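Long-range contact in NikO protein (PDB 4FQD), which is an enolpyruvyl transferase essential in nikkomycin biosynthesis, probably transferring the enolpyruvyl group of phosphoenolpyruvate to UDP-N-acetylglucosamine: residues N55-A63 / H433-L441. The protein carries 4 engineered substitutions. Residues are numbered along the deposited sequence; the frame is centred on the assembly and turned at random.
With SO4 (sulfate ion), chain D.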
loop_
_atom_site.group_PDB
_atom_site.type_symbol
_atom_site.label_atom_id
_atom_site.label_comp_id
_atom_site.label_asym_id
_atom_site.label_seq_id
_atom_site.Cartn_x
_atom_site.Cartn_y
_atom_site.Cartn_z
ATOM N N ASN A 55 19.452 24.024 18.177
ATOM C CA ASN A 55 19.492 22.644 17.702
ATOM C C ASN A 55 19.636 22.596 16.184
ATOM O O ASN A 55 18.934 21.851 15.502
ATOM C CB ASN A 55 18.251 21.867 18.158
ATOM C CG ASN A 55 18.391 20.367 17.958
ATOM O OD1 ASN A 55 19.486 19.814 18.064
ATOM N ND2 ASN A 55 17.281 19.704 17.656
ATOM N N CYS A 56 20.540 23.416 15.660
ATOM C CA CYS A 56 20.770 23.473 14.223
ATOM C C CYS A 56 21.832 22.464 13.809
ATOM O O CYS A 56 22.926 22.440 14.373
ATOM C CB CYS A 56 21.183 24.884 13.796
ATOM S SG CYS A 56 21.485 25.062 12.022
ATOM N N PRO A 57 21.509 21.622 12.818
ATOM C CA PRO A 57 22.431 20.584 12.350
ATOM C C PRO A 57 23.640 21.175 11.631
ATOM O O PRO A 57 23.505 22.143 10.882
ATOM C CB PRO A 57 21.576 19.775 11.371
ATOM C CG PRO A 57 20.550 20.738 10.886
ATOM C CD PRO A 57 20.248 21.629 12.055
ATOM N N ASP A 58 24.811 20.596 11.871
ATOM C CA ASP A 58 26.032 21.032 11.208
ATOM C C ASP A 58 26.227 20.252 9.913
ATOM O O ASP A 58 27.051 19.338 9.840
ATOM C CB ASP A 58 27.235 20.846 12.133
ATOM C CG ASP A 58 28.519 21.390 11.537
ATOM O OD1 ASP A 58 28.443 22.270 10.654
ATOM O OD2 ASP A 58 29.606 20.939 11.958
ATOM N N ILE A 59 25.456 20.614 8.893
ATOM C CA ILE A 59 25.510 19.929 7.608
ATOM C C ILE A 59 25.789 20.904 6.471
ATOM O O ILE A 59 26.053 22.085 6.703
ATOM C CB ILE A 59 24.200 19.169 7.323
ATOM C CG1 ILE A 59 23.003 20.116 7.427
ATOM C CG2 ILE A 59 24.040 18.006 8.289
ATOM C CD1 ILE A 59 21.668 19.443 7.189
ATOM N N VAL A 60 25.726 20.400 5.242
ATOM C CA VAL A 60 26.014 21.204 4.058
ATOM C C VAL A 60 25.039 22.368 3.910
ATOM O O VAL A 60 25.446 23.494 3.618
ATOM C CB VAL A 60 25.978 20.345 2.777
ATOM C CG1 VAL A 60 26.221 21.206 1.547
ATOM C CG2 VAL A 60 27.005 19.223 2.863
ATOM N N GLU A 61 23.755 22.089 4.121
ATOM C CA GLU A 61 22.702 23.093 3.992
ATOM C C GLU A 61 22.968 24.319 4.864
ATOM O O GLU A 61 22.817 25.453 4.414
ATOM C CB GLU A 61 21.340 22.489 4.346
ATOM C CG GLU A 61 20.870 21.394 3.398
ATOM C CD GLU A 61 20.253 21.946 2.127
ATOM O OE1 GLU A 61 19.817 23.114 2.138
ATOM O OE2 GLU A 61 20.203 21.213 1.117
ATOM N N THR A 62 23.369 24.080 6.109
ATOM C CA THR A 62 23.632 25.159 7.055
ATOM C C THR A 62 24.747 26.077 6.564
ATOM O O THR A 62 24.636 27.301 6.637
ATOM C CB THR A 62 24.021 24.612 8.442
ATOM O OG1 THR A 62 23.052 23.649 8.869
ATOM C CG2 THR A 62 24.095 25.739 9.460
ATOM N N ALA A 63 25.820 25.476 6.059
ATOM C CA ALA A 63 26.971 26.232 5.582
ATOM C C ALA A 63 26.624 27.073 4.358
ATOM O O ALA A 63 26.945 28.259 4.302
ATOM C CB ALA A 63 28.131 25.295 5.274
ATOM N N HIS A 433 27.287 11.582 -0.165
ATOM C CA HIS A 433 25.880 11.932 -0.013
ATOM C C HIS A 433 25.510 12.113 1.456
ATOM O O HIS A 433 24.626 12.903 1.785
ATOM C CB HIS A 433 24.987 10.859 -0.641
ATOM C CG HIS A 433 25.096 10.772 -2.132
ATOM N ND1 HIS A 433 24.762 11.817 -2.966
ATOM C CD2 HIS A 433 25.488 9.758 -2.940
ATOM C CE1 HIS A 433 24.950 11.454 -4.222
ATOM N NE2 HIS A 433 25.391 10.208 -4.234
ATOM N N LEU A 434 26.194 11.379 2.330
ATOM C CA LEU A 434 25.899 11.386 3.762
ATOM C C LEU A 434 26.033 12.766 4.405
ATOM O O LEU A 434 25.348 13.069 5.384
ATOM C CB LEU A 434 26.800 10.392 4.499
ATOM C CG LEU A 434 26.580 8.902 4.233
ATOM C CD1 LEU A 434 27.627 8.075 4.964
ATOM C CD2 LEU A 434 25.179 8.483 4.648
ATOM N N ALA A 435 26.913 13.597 3.856
ATOM C CA ALA A 435 27.176 14.918 4.419
ATOM C C ALA A 435 25.979 15.857 4.283
ATOM O O ALA A 435 25.894 16.870 4.977
ATOM C CB ALA A 435 28.413 15.534 3.777
ATOM N N ARG A 436 25.058 15.515 3.388
ATOM C CA ARG A 436 23.880 16.342 3.152
ATOM C C ARG A 436 22.700 15.935 4.032
ATOM O O ARG A 436 21.657 16.586 4.020
ATOM C CB ARG A 436 23.475 16.289 1.677
ATOM C CG ARG A 436 24.528 16.839 0.727
ATOM C CD ARG A 436 24.061 16.791 -0.722
ATOM N NE ARG A 436 23.905 15.424 -1.211
ATOM C CZ ARG A 436 22.740 14.794 -1.319
ATOM N NH1 ARG A 436 21.616 15.405 -0.974
ATOM N NH2 ARG A 436 22.698 13.550 -1.775
ATOM N N GLY A 437 22.870 14.859 4.796
ATOM C CA GLY A 437 21.810 14.369 5.659
ATOM C C GLY A 437 22.253 14.161 7.094
ATOM O O GLY A 437 21.450 14.262 8.023
ATOM N N TYR A 438 23.535 13.867 7.276
ATOM C CA TYR A 438 24.083 13.629 8.606
ATOM C C TYR A 438 25.312 14.498 8.833
ATOM O O TYR A 438 26.024 14.836 7.888
ATOM C CB TYR A 438 24.451 12.152 8.778
ATOM C CG TYR A 438 23.325 11.192 8.465
ATOM C CD1 TYR A 438 23.123 10.729 7.170
ATOM C CD2 TYR A 438 22.468 10.746 9.462
ATOM C CE1 TYR A 438 22.097 9.853 6.877
ATOM C CE2 TYR A 438 21.438 9.868 9.178
ATOM C CZ TYR A 438 21.258 9.424 7.884
ATOM O OH TYR A 438 20.236 8.549 7.593
ATOM N N ARG A 439 25.553 14.860 10.089
ATOM C CA ARG A 439 26.728 15.644 10.449
ATOM C C ARG A 439 27.990 14.867 10.097
ATOM O O ARG A 439 28.847 15.350 9.355
ATOM C CB ARG A 439 26.720 15.959 11.944
ATOM C CG ARG A 439 27.884 16.821 12.401
ATOM C CD ARG A 439 28.082 16.732 13.904
ATOM N NE ARG A 439 28.405 15.371 14.324
ATOM C CZ ARG A 439 29.632 14.860 14.321
ATOM N NH1 ARG A 439 30.660 15.594 13.918
ATOM N NH2 ARG A 439 29.833 13.611 14.720
ATOM N N ASP A 440 28.085 13.658 10.636
ATOM C CA ASP A 440 29.198 12.760 10.365
ATOM C C ASP A 440 28.792 11.360 10.808
ATOM O O ASP A 440 29.178 10.904 11.885
ATOM C CB ASP A 440 30.450 13.213 11.117
ATOM C CG ASP A 440 31.727 12.657 10.517
ATOM O OD1 ASP A 440 31.670 11.589 9.870
ATOM O OD2 ASP A 440 32.790 13.288 10.696
ATOM N N LEU A 441 28.001 10.692 9.973
ATOM C CA LEU A 441 27.429 9.392 10.309
ATOM C C LEU A 441 28.496 8.339 10.595
ATOM O O LEU A 441 28.332 7.504 11.485
ATOM C CB LEU A 441 26.501 8.911 9.191
ATOM C CG LEU A 441 25.769 7.588 9.434
ATOM C CD1 LEU A 441 24.929 7.663 10.701
ATOM C CD2 LEU A 441 24.908 7.220 8.236
HETATM S S SO4 D . 18.666 12.586 -1.988
HETATM O O1 SO4 D . 17.637 11.937 -1.179
HETATM O O2 SO4 D . 18.907 13.932 -1.478
HETATM O O3 SO4 D . 19.903 11.815 -1.919
HETATM O O4 SO4 D . 18.218 12.659 -3.377
HETATM O O HOH W 1 30.781 18.438 12.684
HETATM O O HOH W 2 27.986 17.509 7.358
#
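Ile59 and Val60, at the start of helix 60-71, meet the backbone of residues 435-439 where the two lobes of this EPSP synthase-family inverse β/α barrel come together; residues 435-439 lie in the connection, partly a 3-10 turn, that leads to helix 441-447. Ile59, the N-cap residue, lays its CB 3.7 Å from Ala435 O. With chi1 at 55°, its CG2 lies anti to the carbonyl carbon and turns to the Tyr438-Arg439 peptide, 3.8 Å from Tyr438 O. Val60 reaches in with a single branch: CG2 sits 3.4 Å from Ala435 O and against Ala435 CB, while also touching Arg436 CG at 4.0 Å. On the other flank, Arg439 runs its aliphatic CG alongside Asp58, 3.7 Å from Asp58 O. The charged ends stay apart and are linked through water, which donates to Asp58 OD2 and accepts from Arg439 NH1, lying in the guanidinium plane. Arg439 NH2 forms salt bridges with Glu443 and Asp444. The Arg436 guanidinium instead points to a sulfate, probably from the crystallisation liquor, also bound by Leu409 N; NH1 meets its O2 almost straight (173°). Arg436 NH2 donates both to sulfate O3 and, at 2.9 Å, to His433 ND1, which lies in the guanidinium plane.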